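Local coordinates for protein xyloglucan-specific endo-beta-1,4-glucanase BoGH9A (PDB 6DHT) that cleaves beta-1,4-glucosidic linkages within the xyloglucan backbone, releasing xyloglucan oligosaccharides, at residues V260-A272 with A303-Y315. Residues are numbered along the deposited sequence; the frame is centred on the assembly and turned at random.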
loop_
_atom_site.group_PDB
_atom_site.type_symbol
_atom_site.label_atom_id
_atom_site.label_comp_id
_atom_site.label_asym_id
_atom_site.label_seq_id
_atom_site.Cartn_x
_atom_site.Cartn_y
_atom_site.Cartn_z
ATOM N N VAL A 260 -10.366 -23.387 0.597
ATOM C CA VAL A 260 -10.181 -22.542 1.782
ATOM C C VAL A 260 -9.504 -23.396 2.843
ATOM O O VAL A 260 -9.808 -24.590 2.997
ATOM C CB VAL A 260 -11.485 -21.879 2.319
ATOM C CG1 VAL A 260 -12.090 -20.934 1.273
ATOM C CG2 VAL A 260 -12.497 -22.916 2.755
ATOM N N VAL A 261 -8.540 -22.809 3.530
ATOM C CA VAL A 261 -7.745 -23.522 4.508
ATOM C C VAL A 261 -7.973 -23.027 5.942
ATOM O O VAL A 261 -8.810 -22.139 6.195
ATOM C CB VAL A 261 -6.274 -23.454 4.131
ATOM C CG1 VAL A 261 -6.068 -24.052 2.744
ATOM C CG2 VAL A 261 -5.786 -22.005 4.149
ATOM N N GLN A 262 -7.213 -23.642 6.851
ATOM C CA GLN A 262 -7.273 -23.442 8.297
ATOM C C GLN A 262 -7.634 -22.027 8.746
ATOM O O GLN A 262 -7.018 -21.055 8.312
ATOM C CB GLN A 262 -5.911 -23.797 8.895
ATOM C CG GLN A 262 -5.842 -23.785 10.418
ATOM C CD GLN A 262 -4.466 -23.385 10.951
ATOM O OE1 GLN A 262 -3.469 -24.075 10.725
ATOM N NE2 GLN A 262 -4.404 -22.246 11.652
ATOM N N LYS A 263 -8.606 -21.932 9.639
ATOM C CA LYS A 263 -8.910 -20.678 10.325
ATOM C C LYS A 263 -7.708 -20.213 11.141
ATOM O O LYS A 263 -7.019 -21.023 11.752
ATOM C CB LYS A 263 -10.113 -20.885 11.248
ATOM C CG LYS A 263 -11.410 -21.188 10.536
ATOM C CD LYS A 263 -12.446 -21.703 11.537
ATOM C CE LYS A 263 -13.779 -21.970 10.881
ATOM N NZ LYS A 263 -14.567 -22.997 11.644
ATOM N N SER A 264 -7.440 -18.904 11.161
ATOM C CA SER A 264 -6.323 -18.379 11.952
ATOM C C SER A 264 -6.784 -17.190 12.788
ATOM O O SER A 264 -7.756 -16.525 12.449
ATOM C CB SER A 264 -5.165 -17.963 11.062
ATOM O OG SER A 264 -5.524 -16.828 10.287
ATOM N N VAL A 265 -6.071 -16.943 13.880
ATOM C CA VAL A 265 -6.428 -15.868 14.792
ATOM C C VAL A 265 -6.194 -14.521 14.113
ATOM O O VAL A 265 -6.996 -13.600 14.277
ATOM C CB VAL A 265 -5.637 -15.977 16.118
ATOM C CG1 VAL A 265 -4.145 -15.828 15.905
ATOM C CG2 VAL A 265 -6.153 -14.997 17.128
ATOM N N THR A 266 -5.137 -14.437 13.312
ATOM C CA THR A 266 -4.817 -13.187 12.618
ATOM C C THR A 266 -5.834 -12.901 11.502
ATOM O O THR A 266 -6.265 -11.768 11.319
ATOM C CB THR A 266 -3.403 -13.225 12.073
ATOM O OG1 THR A 266 -3.196 -14.477 11.408
ATOM C CG2 THR A 266 -2.409 -13.081 13.199
ATOM N N ALA A 267 -6.248 -13.920 10.766
ATOM C CA ALA A 267 -7.329 -13.725 9.802
ATOM C C ALA A 267 -8.597 -13.218 10.466
ATOM O O ALA A 267 -9.258 -12.290 9.978
ATOM C CB ALA A 267 -7.604 -15.010 9.028
ATOM N N ALA A 268 -8.967 -13.853 11.575
ATOM C CA ALA A 268 -10.158 -13.466 12.283
ATOM C C ALA A 268 -10.076 -12.019 12.762
ATOM O O ALA A 268 -11.040 -11.280 12.646
ATOM C CB ALA A 268 -10.395 -14.396 13.458
ATOM N N LEU A 269 -8.920 -11.645 13.297
ATOM C CA LEU A 269 -8.762 -10.290 13.828
ATOM C C LEU A 269 -8.666 -9.214 12.735
ATOM O O LEU A 269 -9.268 -8.155 12.869
ATOM C CB LEU A 269 -7.568 -10.216 14.761
ATOM C CG LEU A 269 -7.789 -10.984 16.067
ATOM C CD1 LEU A 269 -6.504 -11.107 16.805
ATOM C CD2 LEU A 269 -8.824 -10.286 16.922
ATOM N N ASP A 270 -7.911 -9.475 11.671
ATOM C CA ASP A 270 -7.833 -8.486 10.585
ATOM C C ASP A 270 -9.208 -8.354 9.915
ATOM O O ASP A 270 -9.644 -7.260 9.560
ATOM C CB ASP A 270 -6.794 -8.893 9.570
ATOM C CG ASP A 270 -5.381 -8.745 10.092
ATOM O OD1 ASP A 270 -5.165 -7.937 11.015
ATOM O OD2 ASP A 270 -4.462 -9.453 9.600
ATOM N N PHE A 271 -9.943 -9.468 9.795
ATOM C CA PHE A 271 -11.330 -9.434 9.358
ATOM C C PHE A 271 -12.195 -8.578 10.314
ATOM O O PHE A 271 -12.972 -7.719 9.883
ATOM C CB PHE A 271 -11.869 -10.888 9.292
ATOM C CG PHE A 271 -13.323 -11.018 8.940
ATOM C CD1 PHE A 271 -14.269 -10.820 9.908
ATOM C CD2 PHE A 271 -13.740 -11.397 7.680
ATOM C CE1 PHE A 271 -15.618 -10.971 9.638
ATOM C CE2 PHE A 271 -15.084 -11.545 7.383
ATOM C CZ PHE A 271 -16.039 -11.342 8.372
ATOM N N ALA A 272 -12.060 -8.819 11.616
ATOM C CA ALA A 272 -12.863 -8.095 12.594
ATOM C C ALA A 272 -12.577 -6.601 12.531
ATOM O O ALA A 272 -13.491 -5.795 12.517
ATOM C CB ALA A 272 -12.610 -8.638 13.980
ATOM N N ALA A 303 -16.287 -12.612 14.652
ATOM C CA ALA A 303 -14.902 -12.974 14.393
ATOM C C ALA A 303 -13.997 -12.676 15.581
ATOM O O ALA A 303 -13.106 -13.449 15.907
ATOM C CB ALA A 303 -14.382 -12.237 13.148
ATOM N N TYR A 304 -14.214 -11.535 16.230
ATOM C CA TYR A 304 -13.412 -11.198 17.383
ATOM C C TYR A 304 -13.646 -12.225 18.505
ATOM O O TYR A 304 -12.698 -12.673 19.152
ATOM C CB TYR A 304 -13.755 -9.772 17.840
ATOM C CG TYR A 304 -12.863 -9.258 18.932
ATOM C CD1 TYR A 304 -13.189 -9.449 20.266
ATOM C CD2 TYR A 304 -11.699 -8.559 18.635
ATOM C CE1 TYR A 304 -12.377 -8.994 21.266
ATOM C CE2 TYR A 304 -10.876 -8.094 19.634
ATOM C CZ TYR A 304 -11.226 -8.311 20.951
ATOM O OH TYR A 304 -10.414 -7.854 21.955
ATOM N N ALA A 305 -14.907 -12.588 18.699
ATOM C CA ALA A 305 -15.259 -13.621 19.671
ATOM C C ALA A 305 -14.489 -14.917 19.395
ATOM O O ALA A 305 -13.910 -15.510 20.310
ATOM C CB ALA A 305 -16.743 -13.863 19.651
ATOM N N TRP A 306 -14.458 -15.346 18.136
ATOM C CA TRP A 306 -13.712 -16.548 17.785
ATOM C C TRP A 306 -12.250 -16.392 18.160
ATOM O O TRP A 306 -11.653 -17.288 18.737
ATOM C CB TRP A 306 -13.858 -16.877 16.295
ATOM C CG TRP A 306 -13.237 -18.195 15.884
ATOM C CD1 TRP A 306 -13.886 -19.391 15.704
ATOM C CD2 TRP A 306 -11.856 -18.447 15.605
ATOM N NE1 TRP A 306 -12.993 -20.354 15.324
ATOM C CE2 TRP A 306 -11.739 -19.808 15.259
ATOM C CE3 TRP A 306 -10.707 -17.656 15.619
ATOM C CZ2 TRP A 306 -10.518 -20.388 14.932
ATOM C CZ3 TRP A 306 -9.511 -18.224 15.295
ATOM C CH2 TRP A 306 -9.417 -19.583 14.952
ATOM N N ALA A 307 -11.652 -15.244 17.832
ATOM C CA ALA A 307 -10.261 -15.020 18.148
ATOM C C ALA A 307 -9.962 -15.058 19.656
ATOM O O ALA A 307 -8.889 -15.509 20.070
ATOM C CB ALA A 307 -9.810 -13.682 17.555
ATOM N N GLU A 308 -10.876 -14.529 20.456
ATOM C CA GLU A 308 -10.737 -14.592 21.910
ATOM C C GLU A 308 -10.661 -16.039 22.395
ATOM O O GLU A 308 -9.892 -16.358 23.297
ATOM C CB GLU A 308 -11.918 -13.911 22.594
ATOM C CG GLU A 308 -11.848 -12.409 22.640
ATOM C CD GLU A 308 -13.035 -11.826 23.384
ATOM O OE1 GLU A 308 -14.175 -12.034 22.922
ATOM O OE2 GLU A 308 -12.829 -11.182 24.432
ATOM N N LYS A 309 -11.468 -16.901 21.792
ATOM C CA LYS A 309 -11.482 -18.320 22.165
ATOM C C LYS A 309 -10.231 -19.042 21.670
ATOM O O LYS A 309 -9.801 -20.026 22.268
ATOM C CB LYS A 309 -12.736 -19.012 21.625
ATOM C CG LYS A 309 -14.037 -18.482 22.211
ATOM C CD LYS A 309 -15.209 -19.402 21.914
ATOM C CE LYS A 309 -16.508 -18.614 21.699
ATOM N NZ LYS A 309 -16.663 -18.113 20.283
ATOM N N HIS A 310 -9.643 -18.552 20.580
ATOM C CA HIS A 310 -8.488 -19.205 19.966
ATOM C C HIS A 310 -7.322 -18.245 19.716
ATOM O O HIS A 310 -6.861 -18.086 18.578
ATOM C CB HIS A 310 -8.893 -19.837 18.635
ATOM C CG HIS A 310 -10.062 -20.762 18.737
ATOM N ND1 HIS A 310 -11.365 -20.337 18.607
ATOM C CD2 HIS A 310 -10.120 -22.097 18.945
ATOM C CE1 HIS A 310 -12.179 -21.368 18.742
ATOM N NE2 HIS A 310 -11.448 -22.448 18.946
ATOM N N PRO A 311 -6.799 -17.646 20.789
ATOM C CA PRO A 311 -5.828 -16.550 20.696
ATOM C C PRO A 311 -4.450 -16.916 20.157
ATOM O O PRO A 311 -3.684 -16.012 19.801
ATOM C CB PRO A 311 -5.724 -16.069 22.147
ATOM C CG PRO A 311 -6.064 -17.283 22.961
ATOM C CD PRO A 311 -7.122 -17.988 22.187
ATOM N N GLU A 312 -4.125 -18.205 20.101
ATOM C CA GLU A 312 -2.798 -18.634 19.655
ATOM C C GLU A 312 -2.879 -19.527 18.419
ATOM O O GLU A 312 -1.915 -20.205 18.073
ATOM C CB GLU A 312 -2.046 -19.323 20.801
ATOM C CG GLU A 312 -1.855 -18.419 22.021
ATOM C CD GLU A 312 -0.686 -18.820 22.908
ATOM O OE1 GLU A 312 -0.143 -19.930 22.737
ATOM O OE2 GLU A 312 -0.308 -18.018 23.786
ATOM N N ALA A 313 -4.040 -19.506 17.766
ATOM C CA ALA A 313 -4.288 -20.249 16.536
ATOM C C ALA A 313 -3.601 -19.613 15.326
ATOM O O ALA A 313 -4.266 -19.143 14.393
ATOM C CB ALA A 313 -5.775 -20.337 16.297
ATOM N N TYR A 314 -2.278 -19.638 15.340
ATOM C CA TYR A 314 -1.472 -19.104 14.248
ATOM C C TYR A 314 -1.541 -19.982 13.010
ATOM O O TYR A 314 -1.853 -21.180 13.092
ATOM C CB TYR A 314 -0.024 -18.976 14.695
ATOM C CG TYR A 314 0.119 -18.303 16.037
ATOM C CD1 TYR A 314 -0.578 -17.135 16.328
ATOM C CD2 TYR A 314 0.931 -18.846 17.021
ATOM C CE1 TYR A 314 -0.453 -16.523 17.559
ATOM C CE2 TYR A 314 1.063 -18.243 18.250
ATOM C CZ TYR A 314 0.373 -17.083 18.517
ATOM O OH TYR A 314 0.510 -16.488 19.749
ATOM N N TYR A 315 -1.231 -19.386 11.861
ATOM C CA TYR A 315 -1.184 -20.121 10.616
ATOM C C TYR A 315 0.243 -20.530 10.377
ATOM O O TYR A 315 1.083 -19.707 10.016
ATOM C CB TYR A 315 -1.664 -19.293 9.418
ATOM C CG TYR A 315 -1.721 -20.133 8.155
ATOM C CD1 TYR A 315 -2.792 -20.982 7.934
ATOM C CD2 TYR A 315 -0.719 -20.077 7.200
ATOM C CE1 TYR A 315 -2.863 -21.765 6.796
ATOM C CE2 TYR A 315 -0.778 -20.858 6.060
ATOM C CZ TYR A 315 -1.853 -21.705 5.868
ATOM O OH TYR A 315 -1.938 -22.494 4.745
#
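A268 and A303 face each other in the tight part of the contact, their CA atoms 5.2 Å apart. A272 and A307 add further small side chains, A272 CB touching A303 CB and A307 CB touching A268 CB. The axes of 265-272 and 303-309 approach to 8.2 Å, close for a helix pair, at a crossing angle of -150°. L269 CD2 touches both A307 CB (3.6 Å) and the ring of Y304, which it meets obliquely, while F271 turns CD1 onto the methyl of A303. This is an antiparallel helix hairpin, part of the (alpha/alpha)6 barrel characteristic of glycoside hydrolase family 9.

At the mouth of the hairpin, V265 N donates to A313 O at 2.9 Å, and S264 caps its helix by accepting from A267 N with OG, which also bonds H238. W306, with CG anti to the backbone N (chi1 -174°), lays CZ2 against K263 CB, 3.7 Å away, the two side chains crossing at a slant. H310 ND1 sits over the centre of the indole and donates to W306 O, which lies near the imidazole plane. The K263 ammonium continues to salt bridges with D230 and D233.

The loose, solvent side is the H310-A313 turn, where P311 and E312 are exposed and their CB atoms point away from 260-272. On a partly exposed flank Q262 is a polar clasp: NE2 bonds Y314 O at 3.1 Å, nearly straight at 170°, and K263 O at 2.9 Å, both acceptors close to the amide plane, which fixes its rotation. An alanine here would remove both N-H groups of NE2 and probably leave the Y314 and K263 carbonyls without this donor, loosening the link between the segments. V261 CG2 meets Y315 CE1 at 4.0 Å, and that ring stacks on H238.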